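PDB 1A7S: azurocidin from Homo sapiens, which binds heparin, attracts monocytes and fibroblasts, and kills many Gram-negative bacteria, perhaps through affinity for their lipopolysaccharide. Local coordinates for residues N88-L92 and F209-I213; A185-S190 and F202-V206. All blocks are in the same frame, centred on the assembly; numbering follows the deposited sequence. Where two conformers were deposited one is given.

In the fold
Both contacts belong to the two-barrel chymotrypsin fold, and their centres lie about 10 Å apart. Along the chain, residues 88-92 come first, then the segments 185-190 and 202-206 of the hairpin of strands 184-192 and 201-205, and last residues 209-213, which begin helix 210-218. Contact 1 sets this helix against the barrel of the N-terminal half; contact 2 is an antiparallel pairing in the sheet of the C-terminal half. Asp89 joins them across the barrel interface: its OD2 lies 2.7 Å from Ser190 OG, and its O 2.7 Å from Thr204 OG1. Asp89 sits where family relatives carry the triad aspartate, consistent with an active-site framework retained in this protease homologue.

Contact 1: residues N88-L92 and F209-I213; sequences NDLML and FRDWI
The Phe209 ring meets Asn88 at its edge: Asn88 CG lies in the ring plane and OD1 near it, 3.4 Å from Phe209 CZ, with amide and ring planes 81° apart. Leu90 CD2 approaches the same ring obliquely, nearer its inner end, 3.5 Å from both Phe209 CB and CG. The second flat group, the indole of Trp212, receives Leu90 CD2 and Leu92 CD1, again obliquely, at its benzo atom CZ3. This is the packing of the C-terminal helix of the chymotrypsin fold on the N-terminal barrel.

No hydrogen bond crosses between the segments; the contact is mainly apolar. Asp89, the centre of an inverse gamma turn, directs its CB away from the helix, while Leu90 and Leu92 both direct theirs toward it. With CG anti to the backbone N (chi1 176°), the Leu90 side chain extends toward the helix, and CD2 is the branch that touches Phe209, Trp212 CZ3 at 3.8 Å and Ile213 CD1 at 4.2 Å. Trp212 leaves the first turn of the helix, and its extended first torsion carries the benzo end to the leucines.

The two ends differ in character. The backbone N of Asn88 donates a hydrogen bond to the side-chain oxygen OD1 of Asn157, whereas Leu92 is backed by Ile31 and Met37, both within the stretch 20-44 that has antibiotic activity. Phe209 is the N-cap residue, and its O accepts the Ile213 N hydrogen bond at 2.8 Å, starting the helix. One turn along from Phe209, Ile213 CG2 rests 4.1 Å from Leu92 CD1.

Contact 2: residues A185-S190 and F202-V206; sequences AHGVAS and FFTRV
Val188 and Thr204 exchange backbone hydrogen bonds: Thr204 N donates to Val188 O at 2.8 Å, tilted 20° from the carbonyl plane, and the return bond from Val188 N to Thr204 O is longer, at 3.2 Å. Ser190 N to Phe202 O, 3.0 Å, extends the antiparallel ladder. At the other end Val206 N, just past strand 201-205, bonds to His186 O from above the carbonyl plane, 51° out of it. Gly187 CA adds a CA-H...O contact to Thr204 O.

On the face with Val188 and Thr204, Val188 CG2 meets Val206 CG2 at 3.8 Å. On the other, Phe203 CG is anti to its carbonyl carbon (chi1 -66°), which lays the ring alongside Ala189, CE2 to Ala189 CB 3.7 Å. Val206 CB covers Ala185 O, a buried oxygen without a polar partner in the model.

Further out, the Asp89 carboxylate (OD2) bonds Ser190 OG and its backbone O bonds Thr204 OG1, and Asn158 O takes Arg205 NE. His186 and Gly187 form a classic beta bulge opposite Leu179 of strand 178-181. Strand 184-192 lies between strands 178-181 and 201-205, the latter flanked by strand 158-162, while Val188 and Val206 pack on Met37 of strand 35-38.

Contact 1: residues N88-L92 and F209-I213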
loop_
_atom_site.group_PDB
_atom_site.type_symbol
_atom_site.label_atom_id
_atom_site.label_comp_id
_atom_site.label_asym_id
_atom_site.label_seq_id
_atom_site.Cartn_x
_atom_site.Cartn_y
_atom_site.Cartn_z
ATOM N N ASN A 88 -6.771 -11.365 -5.679
ATOM C CA ASN A 88 -5.325 -11.503 -5.639
ATOM C C ASN A 88 -4.648 -10.249 -6.079
ATOM O O ASN A 88 -3.717 -10.245 -6.873
ATOM C CB ASN A 88 -4.898 -12.720 -6.406
ATOM C CG ASN A 88 -5.420 -14.053 -5.874
ATOM O OD1 ASN A 88 -6.099 -14.137 -4.888
ATOM N ND2 ASN A 88 -5.019 -15.100 -6.601
ATOM N N ASP A 89 -5.130 -9.119 -5.548
ATOM C CA ASP A 89 -4.682 -7.784 -5.937
ATOM C C ASP A 89 -3.413 -7.402 -5.210
ATOM O O ASP A 89 -3.399 -6.670 -4.239
ATOM C CB ASP A 89 -5.789 -6.766 -5.726
ATOM C CG ASP A 89 -5.431 -5.409 -6.361
ATOM O OD1 ASP A 89 -4.368 -5.364 -7.027
ATOM O OD2 ASP A 89 -6.221 -4.486 -6.222
ATOM N N LEU A 90 -2.304 -7.919 -5.729
ATOM C CA LEU A 90 -1.031 -7.884 -5.033
ATOM C C LEU A 90 0.088 -7.934 -6.090
ATOM O O LEU A 90 0.089 -8.763 -6.990
ATOM C CB LEU A 90 -0.905 -9.008 -4.071
ATOM C CG LEU A 90 0.474 -9.158 -3.311
ATOM C CD1 LEU A 90 0.551 -8.064 -2.386
ATOM C CD2 LEU A 90 0.499 -10.543 -2.647
ATOM N N MET A 91 1.029 -6.998 -5.965
ATOM C CA MET A 91 2.150 -6.937 -6.884
ATOM C C MET A 91 3.401 -6.636 -6.110
ATOM O O MET A 91 3.349 -5.748 -5.243
ATOM C CB MET A 91 1.894 -5.902 -7.972
ATOM C CG MET A 91 3.042 -5.902 -9.020
ATOM S SD MET A 91 2.620 -5.214 -10.486
ATOM C CE MET A 91 1.362 -6.233 -11.216
ATOM N N LEU A 92 4.484 -7.292 -6.417
ATOM C CA LEU A 92 5.783 -6.986 -5.857
ATOM C C LEU A 92 6.641 -6.351 -6.951
ATOM O O LEU A 92 6.762 -6.901 -8.036
ATOM C CB LEU A 92 6.464 -8.267 -5.319
ATOM C CG LEU A 92 5.658 -8.980 -4.240
ATOM C CD1 LEU A 92 6.528 -10.128 -3.639
ATOM C CD2 LEU A 92 5.152 -8.117 -3.147
ATOM N N PHE A 209 -0.823 -14.652 1.231
ATOM C CA PHE A 209 0.219 -14.649 0.176
ATOM C C PHE A 209 1.625 -14.679 0.759
ATOM O O PHE A 209 2.584 -14.523 0.004
ATOM C CB PHE A 209 0.074 -13.359 -0.653
ATOM C CG PHE A 209 -1.238 -13.285 -1.389
ATOM C CD1 PHE A 209 -1.294 -13.796 -2.661
ATOM C CD2 PHE A 209 -2.327 -12.693 -0.838
ATOM C CE1 PHE A 209 -2.538 -13.876 -3.277
ATOM C CE2 PHE A 209 -3.545 -12.693 -1.451
ATOM C CZ PHE A 209 -3.659 -13.314 -2.680
ATOM N N ARG A 210 1.805 -14.909 2.059
ATOM C CA ARG A 210 3.169 -14.807 2.615
ATOM C C ARG A 210 4.152 -15.774 2.009
ATOM O O ARG A 210 5.280 -15.405 1.703
ATOM C CB ARG A 210 3.139 -14.933 4.125
ATOM C CG ARG A 210 4.475 -14.953 4.803
ATOM C CD ARG A 210 5.284 -13.652 4.602
ATOM N NE ARG A 210 6.613 -13.768 5.171
ATOM C CZ ARG A 210 6.915 -13.566 6.447
ATOM N NH1 ARG A 210 6.020 -13.234 7.313
ATOM N NH2 ARG A 210 8.193 -13.716 6.858
ATOM N N ASP A 211 3.789 -17.040 1.889
ATOM C CA ASP A 211 4.718 -18.009 1.315
ATOM C C ASP A 211 5.063 -17.604 -0.124
ATOM O O ASP A 211 6.229 -17.736 -0.557
ATOM C CB ASP A 211 4.117 -19.422 1.320
ATOM C CG ASP A 211 3.951 -20.026 2.701
ATOM O OD1 ASP A 211 4.425 -19.480 3.694
ATOM O OD2 ASP A 211 3.353 -21.143 2.721
ATOM N N TRP A 212 4.067 -17.148 -0.887
ATOM C CA TRP A 212 4.377 -16.711 -2.270
ATOM C C TRP A 212 5.287 -15.513 -2.295
ATOM O O TRP A 212 6.271 -15.467 -3.035
ATOM C CB TRP A 212 3.048 -16.455 -3.017
ATOM C CG TRP A 212 3.340 -15.881 -4.400
ATOM C CD1 TRP A 212 3.601 -16.529 -5.525
ATOM C CD2 TRP A 212 3.393 -14.481 -4.706
ATOM N NE1 TRP A 212 3.863 -15.705 -6.553
ATOM C CE2 TRP A 212 3.721 -14.405 -6.078
ATOM C CE3 TRP A 212 3.187 -13.318 -3.985
ATOM C CZ2 TRP A 212 3.853 -13.201 -6.758
ATOM C CZ3 TRP A 212 3.341 -12.096 -4.668
ATOM C CH2 TRP A 212 3.701 -12.082 -6.023
ATOM N N ILE A 213 5.040 -14.538 -1.418
ATOM C CA ILE A 213 5.907 -13.366 -1.276
ATOM C C ILE A 213 7.339 -13.793 -0.973
ATOM O O ILE A 213 8.305 -13.333 -1.568
ATOM C CB ILE A 213 5.342 -12.434 -0.176
ATOM C CG1 ILE A 213 4.071 -11.710 -0.606
ATOM C CG2 ILE A 213 6.415 -11.399 0.231
ATOM C CD1 ILE A 213 3.312 -10.984 0.447
#

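Contact 2: residues A185-S190 and F202-V206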
loop_
_atom_site.group_PDB
_atom_site.type_symbol
_atom_site.label_atom_id
_atom_site.label_comp_id
_atom_site.label_asym_id
_atom_site.label_seq_id
_atom_site.Cartn_x
_atom_site.Cartn_y
_atom_site.Cartn_z
ATOM N N ALA A 185 1.955 -5.492 8.070
ATOM C CA ALA A 185 1.200 -5.206 6.805
ATOM C C ALA A 185 0.188 -6.283 6.535
ATOM O O ALA A 185 0.410 -7.277 5.863
ATOM C CB ALA A 185 2.215 -5.148 5.656
ATOM N N HIS A 186 -1.029 -6.123 7.107
ATOM C CA HIS A 186 -2.092 -7.126 6.927
ATOM C C HIS A 186 -2.888 -6.881 5.679
ATOM O O HIS A 186 -3.604 -7.794 5.262
ATOM C CB HIS A 186 -3.014 -7.088 8.173
ATOM C CG HIS A 186 -2.559 -7.965 9.272
ATOM N ND1 HIS A 186 -2.672 -9.326 9.164
ATOM C CD2 HIS A 186 -1.888 -7.670 10.442
ATOM C CE1 HIS A 186 -2.158 -9.844 10.308
ATOM N NE2 HIS A 186 -1.686 -8.854 11.058
ATOM N N GLY A 187 -2.801 -5.719 5.042
ATOM C CA GLY A 187 -3.536 -5.466 3.869
ATOM C C GLY A 187 -2.778 -4.568 2.877
ATOM O O GLY A 187 -1.890 -3.860 3.238
ATOM N N VAL A 188 -3.230 -4.667 1.629
ATOM C CA VAL A 188 -2.803 -3.805 0.539
ATOM C C VAL A 188 -4.078 -3.152 -0.040
ATOM O O VAL A 188 -4.985 -3.871 -0.434
ATOM C CB VAL A 188 -2.077 -4.585 -0.566
ATOM C CG1 VAL A 188 -1.821 -3.697 -1.776
ATOM C CG2 VAL A 188 -0.742 -5.124 -0.032
ATOM N N ALA A 189 -4.153 -1.814 -0.036
ATOM C CA ALA A 189 -5.387 -1.174 -0.464
ATOM C C ALA A 189 -5.757 -1.543 -1.879
ATOM O O ALA A 189 -4.941 -1.443 -2.815
ATOM C CB ALA A 189 -5.272 0.349 -0.303
ATOM N N SER A 190 -6.986 -2.008 -2.063
ATOM C CA SER A 190 -7.452 -2.497 -3.338
ATOM C C SER A 190 -8.582 -1.702 -3.913
ATOM O O SER A 190 -8.456 -1.123 -5.006
ATOM C CB SER A 190 -7.735 -3.962 -3.318
ATOM O OG SER A 190 -8.219 -4.529 -4.462
ATOM N N PHE A 202 -11.710 -2.309 0.997
ATOM C CA PHE A 202 -11.226 -3.644 0.772
ATOM C C PHE A 202 -9.711 -3.618 0.523
ATOM O O PHE A 202 -9.248 -2.976 -0.422
ATOM C CB PHE A 202 -11.924 -4.252 -0.480
ATOM C CG PHE A 202 -13.354 -4.593 -0.238
ATOM C CD1 PHE A 202 -14.305 -3.591 -0.143
ATOM C CD2 PHE A 202 -13.772 -5.895 -0.085
ATOM C CE1 PHE A 202 -15.626 -3.865 0.003
ATOM C CE2 PHE A 202 -15.092 -6.201 0.056
ATOM C CZ PHE A 202 -16.034 -5.218 0.135
ATOM N N PHE A 203 -9.000 -4.404 1.343
ATOM C CA PHE A 203 -7.574 -4.576 1.238
ATOM C C PHE A 203 -7.275 -6.036 0.911
ATOM O O PHE A 203 -7.919 -6.941 1.433
ATOM C CB PHE A 203 -6.898 -4.249 2.611
ATOM C CG PHE A 203 -7.028 -2.817 3.015
ATOM C CD1 PHE A 203 -8.102 -2.345 3.689
ATOM C CD2 PHE A 203 -5.990 -1.943 2.752
ATOM C CE1 PHE A 203 -8.248 -1.043 4.069
ATOM C CE2 PHE A 203 -6.070 -0.617 3.149
ATOM C CZ PHE A 203 -7.220 -0.154 3.759
ATOM N N THR A 204 -6.322 -6.279 0.050
ATOM C CA THR A 204 -5.869 -7.666 -0.188
ATOM C C THR A 204 -5.347 -8.234 1.093
ATOM O O THR A 204 -4.595 -7.556 1.810
ATOM C CB THR A 204 -4.754 -7.609 -1.254
ATOM O OG1 THR A 204 -5.304 -6.888 -2.333
ATOM C CG2 THR A 204 -4.293 -9.037 -1.637
ATOM N N ARG A 205 -5.750 -9.450 1.436
ATOM C CA ARG A 205 -5.348 -10.095 2.668
ATOM C C ARG A 205 -3.934 -10.655 2.531
ATOM O O ARG A 205 -3.729 -11.751 2.042
ATOM C CB ARG A 205 -6.352 -11.175 3.023
ATOM C CG ARG A 205 -6.084 -11.797 4.411
ATOM C CD ARG A 205 -7.143 -12.891 4.784
ATOM N NE ARG A 205 -8.416 -12.218 5.118
ATOM C CZ ARG A 205 -8.815 -11.879 6.337
ATOM N NH1 ARG A 205 -7.944 -11.943 7.372
ATOM N NH2 ARG A 205 -10.010 -11.424 6.549
ATOM N N VAL A 206 -2.969 -9.896 2.978
ATOM C CA VAL A 206 -1.551 -10.182 2.810
ATOM C C VAL A 206 -1.178 -11.546 3.336
ATOM O O VAL A 206 -0.371 -12.272 2.725
ATOM C CB VAL A 206 -0.676 -9.091 3.386
ATOM C CG1 VAL A 206 0.815 -9.448 3.332
ATOM C CG2 VAL A 206 -0.853 -7.774 2.641
#